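PDB 2XGL: colicin-M immunity protein from Escherichia coli, which protects cells carrying the colicin M plasmid against colicin M, and is seen here as its periplasmic domain. Local coordinates for residues E42-T47 with F68-P73; E15-F20 with E49-S54; K62-P67 with Y83-G88. All blocks are in the same frame, centred on the assembly; numbering follows the deposited sequence.

Contact 1. Residues E42-T47 with F68-P73. With CD (cadmium ion), chain G.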
ATOM      1  N   GLU A  42       1.912  -5.154  16.158  1.00 18.75           N
ATOM      2  CA  GLU A  42       1.267  -5.703  14.952  1.00 20.34           C
ATOM      3  C   GLU A  42       0.345  -4.669  14.302  1.00 19.43           C
ATOM      4  O   GLU A  42      -0.035  -4.834  13.144  1.00 19.81           O
ATOM      5  CB  GLU A  42       0.476  -6.988  15.242  1.00 22.76           C
ATOM      6  CG  GLU A  42       1.350  -8.236  15.470  1.00 28.84           C
ATOM      7  CD  GLU A  42       0.551  -9.525  15.816  1.00 37.77           C
ATOM      8  OE1 GLU A  42      -0.705  -9.507  15.792  1.00 42.58           O
ATOM      9  OE2 GLU A  42       1.196 -10.562  16.118  1.00 41.87           O
ATOM     10  N   ILE A  43      -0.012  -3.605  15.021  1.00 18.84           N
ATOM     11  CA  ILE A  43      -0.950  -2.617  14.488  1.00 18.47           C
ATOM     12  C   ILE A  43      -0.406  -1.188  14.551  1.00 17.18           C
ATOM     13  O   ILE A  43      -0.813  -0.388  15.391  1.00 18.17           O
ATOM     14  CB  ILE A  43      -2.323  -2.696  15.192  1.00 20.32           C
ATOM     15  CG1 ILE A  43      -2.796  -4.152  15.284  1.00 22.19           C
ATOM     16  CG2 ILE A  43      -3.343  -1.877  14.425  1.00 19.71           C
ATOM     17  CD1 ILE A  43      -4.155  -4.315  15.925  1.00 24.83           C
ATOM     18  N   PRO A  44       0.500  -0.842  13.633  1.00 15.23           N
ATOM     19  CA  PRO A  44       1.061   0.497  13.678  1.00 14.33           C
ATOM     20  C   PRO A  44       0.015   1.542  13.330  1.00 14.30           C
ATOM     21  O   PRO A  44      -1.020   1.202  12.775  1.00 13.90           O
ATOM     22  CB  PRO A  44       2.149   0.468  12.586  1.00 13.54           C
ATOM     23  CG  PRO A  44       2.096  -0.886  11.961  1.00 13.51           C
ATOM     24  CD  PRO A  44       0.828  -1.532  12.379  1.00 14.61           C
ATOM     25  N   LYS A  45       0.290   2.798  13.673  1.00 14.58           N
ATOM     26  CA  LYS A  45      -0.467   3.923  13.138  1.00 15.88           C
ATOM     27  C   LYS A  45       0.072   4.286  11.747  1.00 14.20           C
ATOM     28  O   LYS A  45       1.290   4.306  11.526  1.00 13.64           O
ATOM     29  CB  LYS A  45      -0.371   5.134  14.057  1.00 17.78           C
ATOM     30  CG  LYS A  45      -1.000   6.394  13.464  1.00 23.48           C
ATOM     31  CD  LYS A  45      -0.686   7.630  14.287  1.00 32.78           C
ATOM     32  CE  LYS A  45      -1.292   8.890  13.659  1.00 38.88           C
ATOM     33  NZ  LYS A  45      -2.765   8.761  13.423  1.00 43.26           N
ATOM     34  N   ILE A  46      -0.834   4.588  10.823  1.00 13.31           N
ATOM     35  CA  ILE A  46      -0.462   4.809   9.431  1.00 11.95           C
ATOM     36  C   ILE A  46      -0.761   6.235   8.998  1.00 13.15           C
ATOM     37  O   ILE A  46      -1.833   6.746   9.280  1.00 14.16           O
ATOM     38  CB  ILE A  46      -1.175   3.799   8.528  1.00 10.84           C
ATOM     39  CG1 ILE A  46      -0.728   2.387   8.916  1.00  9.18           C
ATOM     40  CG2 ILE A  46      -0.883   4.073   7.074  1.00  9.62           C
ATOM     41  CD1 ILE A  46      -1.310   1.323   8.090  1.00  8.25           C
ATOM     42  N   THR A  47       0.209   6.894   8.364  1.00 13.59           N
ATOM     43  CA  THR A  47      -0.025   8.210   7.781  1.00 15.65           C
ATOM     44  C   THR A  47       0.391   8.197   6.315  1.00 15.32           C
ATOM     45  O   THR A  47       1.476   7.759   5.984  1.00 14.93           O
ATOM     46  CB  THR A  47       0.661   9.363   8.582  1.00 17.37           C
ATOM     47  OG1 THR A  47       2.044   9.482   8.227  1.00 18.18           O
ATOM     48  CG2 THR A  47       0.539   9.135  10.091  1.00 18.17           C
ATOM     49  N   PHE A  68       3.443   5.332   2.525  1.00  8.36           N
ATOM     50  CA  PHE A  68       2.970   5.582   3.886  1.00  8.65           C
ATOM     51  C   PHE A  68       4.037   5.323   4.935  1.00  9.48           C
ATOM     52  O   PHE A  68       4.954   4.530   4.725  1.00  9.25           O
ATOM     53  CB  PHE A  68       1.742   4.726   4.195  1.00  7.85           C
ATOM     54  CG  PHE A  68       1.979   3.252   4.106  1.00  6.27           C
ATOM     55  CD1 PHE A  68       2.244   2.512   5.242  1.00  6.20           C
ATOM     56  CD2 PHE A  68       1.910   2.593   2.890  1.00  5.97           C
ATOM     57  CE1 PHE A  68       2.449   1.139   5.178  1.00  5.87           C
ATOM     58  CE2 PHE A  68       2.116   1.210   2.816  1.00  6.16           C
ATOM     59  CZ  PHE A  68       2.384   0.488   3.973  1.00  5.63           C
ATOM     60  N   LYS A  69       3.918   6.015   6.062  1.00 10.93           N
ATOM     61  CA  LYS A  69       4.715   5.700   7.234  1.00 11.84           C
ATOM     62  C   LYS A  69       3.878   4.821   8.138  1.00 10.53           C
ATOM     63  O   LYS A  69       2.673   5.010   8.247  1.00 10.19           O
ATOM     64  CB  LYS A  69       5.086   6.955   8.008  1.00 13.96           C
ATOM     65  CG  LYS A  69       5.856   8.013   7.242  1.00 18.31           C
ATOM     66  CD  LYS A  69       5.964   9.284   8.106  1.00 24.45           C
ATOM     67  CE  LYS A  69       6.119  10.540   7.269  1.00 28.95           C
ATOM     68  NZ  LYS A  69       5.835  11.760   8.068  1.00 31.18           N
ATOM     69  N   ALA A  70       4.519   3.849   8.768  1.00  9.82           N
ATOM     70  CA  ALA A  70       3.878   3.072   9.807  1.00  9.66           C
ATOM     71  C   ALA A  70       4.685   3.341  11.052  1.00 10.32           C
ATOM     72  O   ALA A  70       5.897   3.220  11.040  1.00  9.50           O
ATOM     73  CB  ALA A  70       3.876   1.585   9.470  1.00  9.02           C
ATOM     74  N   GLU A  71       4.006   3.731  12.121  1.00 11.77           N
ATOM     75  CA  GLU A  71       4.672   3.980  13.378  1.00 13.27           C
ATOM     76  C   GLU A  71       4.126   3.096  14.502  1.00 13.02           C
ATOM     77  O   GLU A  71       2.931   2.915  14.643  1.00 13.23           O
ATOM     78  CB  GLU A  71       4.544   5.445  13.767  1.00 14.93           C
ATOM     79  CG  GLU A  71       5.427   5.795  14.950  1.00 19.43           C
ATOM     80  CD  GLU A  71       5.463   7.263  15.259  1.00 26.78           C
ATOM     81  OE1 GLU A  71       4.652   8.025  14.680  1.00 31.84           O
ATOM     82  OE2 GLU A  71       6.310   7.648  16.099  1.00 36.07           O
ATOM     83  N   GLY A  72       5.029   2.551  15.294  1.00 13.13           N
ATOM     84  CA  GLY A  72       4.663   1.870  16.512  1.00 14.03           C
ATOM     85  C   GLY A  72       5.447   2.469  17.661  1.00 15.03           C
ATOM     86  O   GLY A  72       6.059   3.517  17.505  1.00 15.82           O
ATOM     87  N   PRO A  73       5.411   1.816  18.825  1.00 15.70           N
ATOM     88  CA  PRO A  73       6.169   2.246  20.007  1.00 16.48           C
ATOM     89  C   PRO A  73       7.693   2.271  19.814  1.00 16.27           C
ATOM     90  O   PRO A  73       8.349   3.175  20.310  1.00 17.01           O
ATOM     91  CB  PRO A  73       5.815   1.186  21.060  1.00 16.90           C
ATOM     92  CG  PRO A  73       4.532   0.560  20.580  1.00 17.00           C
ATOM     93  CD  PRO A  73       4.530   0.666  19.101  1.00 15.77           C
TER
HETATM   94 CD    CD G1120       6.170   9.740  16.767  1.00 55.18          CD

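Contact 2. Residues E15-F20 with E49-S54. With CD (cadmium ion), chain F.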
ATOM      1  N   GLU A  15      -8.560   7.206  -2.354  1.00 19.84           N
ATOM      2  CA  GLU A  15      -9.201   6.632  -1.163  1.00 22.07           C
ATOM      3  C   GLU A  15      -9.357   5.115  -1.254  1.00 19.35           C
ATOM      4  O   GLU A  15      -9.095   4.415  -0.294  1.00 18.96           O
ATOM      5  CB  GLU A  15     -10.557   7.297  -0.865  1.00 26.07           C
ATOM      6  CG  GLU A  15     -11.158   6.901   0.522  1.00 36.23           C
ATOM      7  CD  GLU A  15     -12.195   7.905   1.096  1.00 50.12           C
ATOM      8  OE1 GLU A  15     -12.579   8.871   0.396  1.00 60.53           O
ATOM      9  OE2 GLU A  15     -12.626   7.723   2.262  1.00 55.20           O
ATOM     10  N   GLN A  16      -9.759   4.606  -2.411  1.00 17.58           N
ATOM     11  CA  GLN A  16      -9.883   3.152  -2.608  1.00 16.08           C
ATOM     12  C   GLN A  16      -8.534   2.453  -2.580  1.00 13.45           C
ATOM     13  O   GLN A  16      -8.423   1.329  -2.089  1.00 13.44           O
ATOM     14  CB  GLN A  16     -10.564   2.814  -3.937  1.00 16.01           C
ATOM     15  CG  GLN A  16     -11.956   3.343  -4.091  1.00 19.17           C
ATOM     16  CD  GLN A  16     -12.491   3.075  -5.488  1.00 22.55           C
ATOM     17  OE1 GLN A  16     -12.393   3.926  -6.411  1.00 22.32           O
ATOM     18  NE2 GLN A  16     -13.035   1.872  -5.668  1.00 23.58           N
ATOM     19  N   ALA A  17      -7.523   3.123  -3.128  1.00 11.41           N
ATOM     20  CA  ALA A  17      -6.162   2.614  -3.169  1.00  9.51           C
ATOM     21  C   ALA A  17      -5.602   2.465  -1.760  1.00  9.31           C
ATOM     22  O   ALA A  17      -5.003   1.445  -1.409  1.00  8.73           O
ATOM     23  CB  ALA A  17      -5.304   3.550  -3.968  1.00  8.71           C
ATOM     24  N   ARG A  18      -5.818   3.495  -0.952  1.00  9.76           N
ATOM     25  CA  ARG A  18      -5.399   3.485   0.443  1.00  9.92           C
ATOM     26  C   ARG A  18      -6.162   2.500   1.323  1.00 10.45           C
ATOM     27  O   ARG A  18      -5.591   1.927   2.253  1.00 10.75           O
ATOM     28  CB  ARG A  18      -5.491   4.894   1.020  1.00 10.84           C
ATOM     29  CG  ARG A  18      -4.409   5.805   0.469  1.00 10.61           C
ATOM     30  CD  ARG A  18      -4.655   7.220   0.830  1.00 13.35           C
ATOM     31  NE  ARG A  18      -3.578   8.058   0.329  1.00 16.34           N
ATOM     32  CZ  ARG A  18      -3.658   9.368   0.119  1.00 18.98           C
ATOM     33  NH1 ARG A  18      -4.784  10.025   0.357  1.00 22.88           N
ATOM     34  NH2 ARG A  18      -2.596  10.023  -0.335  1.00 17.69           N
ATOM     35  N   THR A  19      -7.442   2.303   1.046  1.00 11.10           N
ATOM     36  CA  THR A  19      -8.237   1.356   1.818  1.00 12.12           C
ATOM     37  C   THR A  19      -7.727  -0.066   1.586  1.00 11.40           C
ATOM     38  O   THR A  19      -7.702  -0.882   2.507  1.00 12.19           O
ATOM     39  CB  THR A  19      -9.753   1.438   1.470  1.00 13.82           C
ATOM     40  OG1 THR A  19     -10.259   2.754   1.734  1.00 14.78           O
ATOM     41  CG2 THR A  19     -10.544   0.460   2.290  1.00 14.91           C
ATOM     42  N   PHE A  20      -7.299  -0.346   0.355  1.00 10.12           N
ATOM     43  CA  PHE A  20      -6.824  -1.673  -0.028  1.00  9.14           C
ATOM     44  C   PHE A  20      -5.420  -1.935   0.530  1.00  8.28           C
ATOM     45  O   PHE A  20      -5.171  -2.972   1.135  1.00  8.57           O
ATOM     46  CB  PHE A  20      -6.819  -1.777  -1.546  1.00  8.46           C
ATOM     47  CG  PHE A  20      -6.660  -3.169  -2.062  1.00  8.74           C
ATOM     48  CD1 PHE A  20      -7.765  -3.914  -2.430  1.00 10.03           C
ATOM     49  CD2 PHE A  20      -5.404  -3.726  -2.197  1.00  8.05           C
ATOM     50  CE1 PHE A  20      -7.622  -5.195  -2.903  1.00 10.63           C
ATOM     51  CE2 PHE A  20      -5.246  -5.006  -2.678  1.00  8.67           C
ATOM     52  CZ  PHE A  20      -6.359  -5.747  -3.027  1.00  9.96           C
ATOM     53  N   GLU A  49       1.030   9.507   2.266  1.00 20.16           N
ATOM     54  CA  GLU A  49       1.691  10.539   1.470  1.00 22.96           C
ATOM     55  C   GLU A  49       0.905  10.706   0.176  1.00 23.74           C
ATOM     56  O   GLU A  49      -0.037   9.965  -0.094  1.00 22.33           O
ATOM     57  CB  GLU A  49       3.117  10.116   1.134  1.00 23.46           C
ATOM     58  CG  GLU A  49       4.006   9.781   2.334  1.00 27.12           C
ATOM     59  CD  GLU A  49       4.863  10.933   2.788  1.00 35.64           C
ATOM     60  OE1 GLU A  49       4.800  12.017   2.164  1.00 43.47           O
ATOM     61  OE2 GLU A  49       5.610  10.748   3.774  1.00 40.00           O
ATOM     62  N   LYS A  50       1.306  11.681  -0.629  1.00 26.57           N
ATOM     63  CA  LYS A  50       0.660  11.938  -1.906  1.00 28.15           C
ATOM     64  C   LYS A  50       0.933  10.780  -2.860  1.00 25.46           C
ATOM     65  O   LYS A  50       2.086  10.394  -3.050  1.00 25.56           O
ATOM     66  CB  LYS A  50       1.176  13.252  -2.507  1.00 31.64           C
ATOM     67  CG  LYS A  50       0.510  13.646  -3.822  1.00 39.42           C
ATOM     68  CD  LYS A  50       0.893  15.051  -4.286  1.00 50.61           C
ATOM     69  CE  LYS A  50       0.233  15.377  -5.631  1.00 54.65           C
ATOM     70  NZ  LYS A  50       0.553  16.740  -6.138  1.00 58.05           N
ATOM     71  N   ILE A  51      -0.135  10.218  -3.432  1.00 23.66           N
ATOM     72  CA  ILE A  51      -0.031   9.228  -4.503  1.00 21.60           C
ATOM     73  C   ILE A  51       0.193   9.960  -5.820  1.00 23.59           C
ATOM     74  O   ILE A  51      -0.674  10.704  -6.254  1.00 23.87           O
ATOM     75  CB  ILE A  51      -1.321   8.403  -4.641  1.00 19.99           C
ATOM     76  CG1 ILE A  51      -1.672   7.697  -3.334  1.00 17.71           C
ATOM     77  CG2 ILE A  51      -1.186   7.374  -5.753  1.00 17.82           C
ATOM     78  CD1 ILE A  51      -2.963   6.925  -3.424  1.00 15.03           C
ATOM     79  N   GLU A  52       1.360   9.766  -6.435  1.00 25.40           N
ATOM     80  CA  GLU A  52       1.693  10.377  -7.729  1.00 28.25           C
ATOM     81  C   GLU A  52       1.244   9.482  -8.887  1.00 25.72           C
ATOM     82  O   GLU A  52       1.614   8.313  -8.954  1.00 24.83           O
ATOM     83  CB  GLU A  52       3.205  10.638  -7.844  1.00 31.24           C
ATOM     84  CG  GLU A  52       3.742  11.782  -6.953  1.00 41.29           C
ATOM     85  CD  GLU A  52       5.176  12.235  -7.310  1.00 54.59           C
ATOM     86  OE1 GLU A  52       5.557  12.214  -8.505  1.00 62.87           O
ATOM     87  OE2 GLU A  52       5.922  12.636  -6.388  1.00 61.56           O
ATOM     88  N   ARG A  53       0.441  10.030  -9.795  1.00 24.83           N
ATOM     89  CA  ARG A  53       0.037   9.303 -11.007  1.00 22.67           C
ATOM     90  C   ARG A  53       0.682   9.888 -12.252  1.00 23.64           C
ATOM     91  O   ARG A  53       1.022  11.064 -12.301  1.00 25.03           O
ATOM     92  CB  ARG A  53      -1.483   9.303 -11.169  1.00 21.45           C
ATOM     93  CG  ARG A  53      -2.183   8.581 -10.060  1.00 18.48           C
ATOM     94  CD  ARG A  53      -3.660   8.482 -10.310  1.00 16.08           C
ATOM     95  NE  ARG A  53      -4.376   8.190  -9.066  1.00 14.63           N
ATOM     96  CZ  ARG A  53      -5.226   7.183  -8.887  1.00 13.67           C
ATOM     97  NH1 ARG A  53      -5.535   6.336  -9.883  1.00 13.33           N
ATOM     98  NH2 ARG A  53      -5.801   7.034  -7.703  1.00 14.36           N
ATOM     99  N   SER A  54       0.837   9.051 -13.267  1.00 23.08           N
ATOM    100  CA  SER A  54       1.439   9.477 -14.518  1.00 24.08           C
ATOM    101  C   SER A  54       0.545  10.485 -15.224  1.00 24.11           C
ATOM    102  O   SER A  54      -0.682  10.383 -15.196  1.00 22.72           O
ATOM    103  CB  SER A  54       1.689   8.282 -15.432  1.00 23.49           C
ATOM    104  OG  SER A  54       2.325   8.703 -16.628  1.00 26.33           O
TER
HETATM  105 CD    CD F1119       7.919  10.033   3.325  1.00 48.22          CD

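Contact 3. Residues K62-P67 with Y83-G88. With CD (cadmium ion), chain C; NA (sodium ion), chain J.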
ATOM      1  N   LYS A  62      -0.470   0.162 -14.770  1.00 10.99           N
ATOM      2  CA  LYS A  62      -0.781  -1.150 -14.198  1.00 10.37           C
ATOM      3  C   LYS A  62      -0.601  -1.201 -12.686  1.00 10.04           C
ATOM      4  O   LYS A  62      -1.176  -2.058 -12.021  1.00 10.27           O
ATOM      5  CB  LYS A  62       0.055  -2.242 -14.869  1.00 10.94           C
ATOM      6  CG  LYS A  62      -0.179  -2.390 -16.377  1.00 11.02           C
ATOM      7  CD  LYS A  62      -1.617  -2.766 -16.698  1.00 10.45           C
ATOM      8  CE  LYS A  62      -1.832  -3.115 -18.158  1.00 10.86           C
ATOM      9  NZ  LYS A  62      -1.844  -1.922 -19.074  1.00  9.39           N
ATOM     10  N   THR A  63       0.180  -0.271 -12.142  1.00  9.94           N
ATOM     11  CA  THR A  63       0.456  -0.238 -10.706  1.00  9.77           C
ATOM     12  C   THR A  63       0.323   1.181 -10.185  1.00  8.86           C
ATOM     13  O   THR A  63       0.763   2.110 -10.851  1.00  9.75           O
ATOM     14  CB  THR A  63       1.895  -0.716 -10.406  1.00 10.61           C
ATOM     15  OG1 THR A  63       2.811   0.051 -11.196  1.00 13.00           O
ATOM     16  CG2 THR A  63       2.077  -2.205 -10.728  1.00 11.10           C
ATOM     17  N   LEU A  64      -0.317   1.332  -9.024  1.00  7.73           N
ATOM     18  CA  LEU A  64      -0.340   2.586  -8.264  1.00  7.37           C
ATOM     19  C   LEU A  64       0.623   2.514  -7.077  1.00  7.26           C
ATOM     20  O   LEU A  64       0.571   1.582  -6.294  1.00  6.58           O
ATOM     21  CB  LEU A  64      -1.712   2.864  -7.676  1.00  7.25           C
ATOM     22  CG  LEU A  64      -2.812   3.478  -8.507  1.00  7.81           C
ATOM     23  CD1 LEU A  64      -4.062   3.513  -7.653  1.00  8.12           C
ATOM     24  CD2 LEU A  64      -2.437   4.869  -8.974  1.00  9.93           C
ATOM     25  N   LEU A  65       1.466   3.522  -6.924  1.00  7.88           N
ATOM     26  CA  LEU A  65       2.411   3.569  -5.833  1.00  8.41           C
ATOM     27  C   LEU A  65       1.722   4.295  -4.689  1.00  8.07           C
ATOM     28  O   LEU A  65       1.259   5.426  -4.839  1.00  8.36           O
ATOM     29  CB  LEU A  65       3.696   4.279  -6.270  1.00  9.86           C
ATOM     30  CG  LEU A  65       4.861   4.290  -5.281  1.00 12.93           C
ATOM     31  CD1 LEU A  65       5.372   2.869  -5.065  1.00 15.46           C
ATOM     32  CD2 LEU A  65       6.013   5.203  -5.743  1.00 15.41           C
ATOM     33  N   VAL A  66       1.612   3.615  -3.553  1.00  7.38           N
ATOM     34  CA  VAL A  66       0.919   4.143  -2.389  1.00  6.83           C
ATOM     35  C   VAL A  66       1.889   4.192  -1.230  1.00  6.97           C
ATOM     36  O   VAL A  66       2.085   3.178  -0.578  1.00  6.67           O
ATOM     37  CB  VAL A  66      -0.282   3.261  -2.031  1.00  6.43           C
ATOM     38  CG1 VAL A  66      -0.970   3.770  -0.765  1.00  5.90           C
ATOM     39  CG2 VAL A  66      -1.264   3.211  -3.226  1.00  5.44           C
ATOM     40  N   PRO A  67       2.516   5.363  -0.986  1.00  7.76           N
ATOM     41  CA  PRO A  67       3.474   5.563   0.100  1.00  8.17           C
ATOM     42  C   PRO A  67       2.843   5.873   1.467  1.00  8.27           C
ATOM     43  O   PRO A  67       1.857   6.610   1.559  1.00  8.04           O
ATOM     44  CB  PRO A  67       4.290   6.780  -0.362  1.00  9.40           C
ATOM     45  CG  PRO A  67       3.648   7.287  -1.586  1.00  9.87           C
ATOM     46  CD  PRO A  67       2.358   6.596  -1.775  1.00  8.65           C
ATOM     47  N   TYR A  83       0.436  -1.171  -5.461  1.00  9.24           N
ATOM     48  CA  TYR A  83      -0.863  -1.800  -5.715  1.00  8.80           C
ATOM     49  C   TYR A  83      -1.002  -2.155  -7.198  1.00  8.57           C
ATOM     50  O   TYR A  83      -1.082  -1.285  -8.057  1.00  7.60           O
ATOM     51  CB  TYR A  83      -1.998  -0.869  -5.245  1.00  8.53           C
ATOM     52  CG  TYR A  83      -3.422  -1.394  -5.358  1.00  8.51           C
ATOM     53  CD1 TYR A  83      -3.720  -2.752  -5.349  1.00  9.12           C
ATOM     54  CD2 TYR A  83      -4.480  -0.511  -5.442  1.00  8.61           C
ATOM     55  CE1 TYR A  83      -5.037  -3.196  -5.450  1.00  9.05           C
ATOM     56  CE2 TYR A  83      -5.772  -0.943  -5.547  1.00  8.35           C
ATOM     57  CZ  TYR A  83      -6.051  -2.273  -5.549  1.00  9.16           C
ATOM     58  OH  TYR A  83      -7.361  -2.663  -5.654  1.00 10.82           O
ATOM     59  N   HIS A  84      -1.000  -3.451  -7.486  1.00  9.17           N
ATOM     60  CA  HIS A  84      -1.244  -3.940  -8.839  1.00  9.66           C
ATOM     61  C   HIS A  84      -2.747  -4.123  -8.959  1.00  9.28           C
ATOM     62  O   HIS A  84      -3.275  -5.184  -8.696  1.00  9.18           O
ATOM     63  CB  HIS A  84      -0.502  -5.261  -9.083  1.00 10.95           C
ATOM     64  CG  HIS A  84       0.990  -5.166  -8.959  1.00 12.40           C
ATOM     65  ND1 HIS A  84       1.838  -5.331 -10.026  1.00 17.71           N
ATOM     66  CD2 HIS A  84       1.783  -4.944  -7.891  1.00 13.89           C
ATOM     67  CE1 HIS A  84       3.088  -5.216  -9.628  1.00 14.19           C
ATOM     68  NE2 HIS A  84       3.083  -4.977  -8.334  1.00 14.14           N
ATOM     69  N   CYS A  85      -3.426  -3.063  -9.369  1.00  9.15           N
ATOM     70  CA  CYS A  85      -4.896  -2.984  -9.325  1.00  9.73           C
ATOM     71  C   CYS A  85      -5.666  -4.129 -10.020  1.00 10.16           C
ATOM     72  O   CYS A  85      -6.505  -4.752  -9.375  1.00 10.75           O
ATOM     73  CB  CYS A  85      -5.344  -1.636  -9.886  1.00  9.42           C
ATOM     74  SG  CYS A  85      -4.305  -0.215  -9.371  1.00 11.34           S
ATOM     75  N   GLU A  86      -5.377  -4.399 -11.301  1.00 10.00           N
ATOM     76  CA  GLU A  86      -6.075  -5.437 -12.085  1.00 11.31           C
ATOM     77  C   GLU A  86      -5.900  -6.834 -11.509  1.00 12.32           C
ATOM     78  O   GLU A  86      -6.859  -7.602 -11.415  1.00 13.11           O
ATOM     79  CB  GLU A  86      -5.641  -5.427 -13.561  1.00 11.63           C
ATOM     80  CG  GLU A  86      -6.439  -4.451 -14.417  1.00 13.76           C
ATOM     81  CD  GLU A  86      -5.968  -4.349 -15.868  1.00 17.93           C
ATOM     82  OE1 GLU A  86      -6.217  -3.282 -16.476  1.00 20.53           O
ATOM     83  OE2 GLU A  86      -5.375  -5.314 -16.415  1.00 21.31           O
ATOM     84  N   GLU A  87      -4.674  -7.169 -11.132  1.00 12.35           N
ATOM     85  CA  GLU A  87      -4.436  -8.339 -10.303  1.00 14.16           C
ATOM     86  C   GLU A  87      -4.819  -7.874  -8.927  1.00 13.79           C
ATOM     87  O   GLU A  87      -5.076  -6.691  -8.736  1.00 13.77           O
ATOM     88  CB  GLU A  87      -2.981  -8.736 -10.368  1.00 14.59           C
ATOM     89  CG  GLU A  87      -2.570  -9.171 -11.774  1.00 17.28           C
ATOM     90  CD  GLU A  87      -1.395  -8.404 -12.323  1.00 18.30           C
ATOM     91  OE1 GLU A  87      -0.971  -8.677 -13.470  1.00 20.00           O
ATOM     92  OE2 GLU A  87      -0.896  -7.531 -11.611  1.00 23.57           O
ATOM     93  N   GLY A  88      -4.897  -8.739  -7.944  1.00 14.06           N
ATOM     94  CA  GLY A  88      -5.476  -8.246  -6.696  1.00 13.43           C
ATOM     95  C   GLY A  88      -4.521  -8.112  -5.548  1.00 12.46           C
ATOM     96  O   GLY A  88      -4.821  -8.588  -4.453  1.00 13.26           O
TER
HETATM   97 CD    CD C1116       1.217  -6.951 -11.549  1.00 29.80          CD
HETATM   98 NA    NA J1123      -8.330  -5.288  -6.666  1.00 34.96          NA

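Contact 1. Residues E42-T47 with F68-P73
K45 and E71, then T47 and K69, are hydrogen-bonded pairs where the edge strand 45-48 runs antiparallel to strand 64-71. K45 N donates to E71 O at 2.8 Å and E71 N returns a bond of 2.8 Å to K45 O. T47 N to K69 O at 3.1 Å and K69 N to T47 O at 3.0 Å close the second ring. Between them lies the non-hydrogen-bonded pair of I46 and A70, where A70 CA offers a CA-H...O contact to K45 O.

The apolar contacts begin just before the strand: P44 CB meets the methyl A70 CB at 3.7 Å, a compact ring against a small side chain on the face that helices 14-29 and 33-39 cover. On this face too, I46 CG2 lies obliquely to the ring of F68, 3.9 Å from CD1.

Polar chains occupy the other face, where T47 OG1 rests near the aliphatic part of K69. E71 is fully extended, CG anti to the backbone N (chi1 -170°), and its OE2 binds a cadmium ion at 2.2 Å.

The chemistry thus divides the sheet: backbone bonds join the strands, compact apolar groups suit the helix-covered face, and long charged chains suit the outer one.

Contact 2. Residues E15-F20 with E49-S54
R18 leaves its helix with CG anti to the carbonyl carbon (chi1 -72°) and then runs extended to NE, which carries the guanidinium across to the segment 49-54. I51 reaches back from there, its CG1 likewise anti to the carbonyl carbon (chi1 -58°) and CD1 continuing outward, so the two side chains meet from opposite directions. The backbones stand well apart, 9.1 Å between A17 CA and I51 CA, and the long side chains of R18 and I51 bridge the gap.

The polar part is a weak hydrogen bond from R18 NH2 to E49 O, bent to 130° at the hydrogen; the carbonyl lies at the edge of the guanidinium, near its plane, but the position of this oxygen is less certain. Arginine suits the place because its long aliphatic chain spans the distance and still ends in donors.

The apolar contact is that of I51 CD1 with A17 CB, at 4.1 Å. Alanine keeps the helix surface low where isoleucine comes in, and the branched isoleucine is buried. The isoleucine also packs by van der Waals contact against the guanidinium, with I51 CG1 placed obliquely to it, 3.9 Å from R18 NH2. E49 CB points away from the helix, the chain bends at chi2, and OE2 binds a cadmium ion at 2.5 Å in a site completed by M78.

Helix 14-29 and the segment 49-54 both border strand 64-71: A17 and R53 touch L64, and the side chain of E49 touches P67. R53 also forms a salt bridge with D14, just before the segment 15-20, while F20 stacks on Y83 of strand 76-84.

Contact 3. Residues K62-P67 with Y83-G88
The beta hairpin of strands 64-71 and 76-84 has its open end here, where L64 faces Y83 in an antiparallel hydrogen-bonded pair. L64 N donates to Y83 O and Y83 N to L64 O, both at 2.9 Å. T63 CA adds a CA-H...O contact to Y83 O.

Beside this pair the side chains of T63 and H84 run in the same direction. T63 CG2 lies over one face of the imidazole, 3.4 Å from the ring centroid, a CH-pi contact that suits a small methyl-bearing residue. In H84, chi1 of -61° places the ring beside T63 and chi2 of -113° turns ND1 to a cadmium ion, 2.3 Å away; E87 OE2 binds the same ion at 2.2 Å, and Y89 completes the site. Histidine nitrogen and carboxylate oxygen are both fitting ligands for this metal.

L64 turns to the other face, its CG 4.1 Å from C85 SG. That sulfur forms the disulfide with C9, and the buried leucine packs against the bridge, which is functionally essential. Y83 OH lies 3.0 Å from a sodium ion.

Helix 14-29 lies over the L64 face: A17 touches L64 and V66, while V21 touches V66 and Y83. Strand 89-92 borders the far side of strand 76-84, with V90 against Y83 and E91 against H84.

Strand 64-71 connects the set: its end at 68-71 belongs to contact 1 and its beginning to contact 3, and these two lie on opposite sides of the chain's centre, about 21 Å apart between centres. Contact 2 is about 17 Å from contact 1 and 9 Å from contact 3, centre to centre. Along the chain, contact 2 closes before contact 3 opens, whereas the segments of contact 1 alternate with those of both others. E49 N probably hydrogen-bonds to P67 O, tying contact 2 to contact 3. Together they join three neighbouring strands of the four-stranded antiparallel sheet to helix 14-29 and the segment 49-54 in this periplasmic domain.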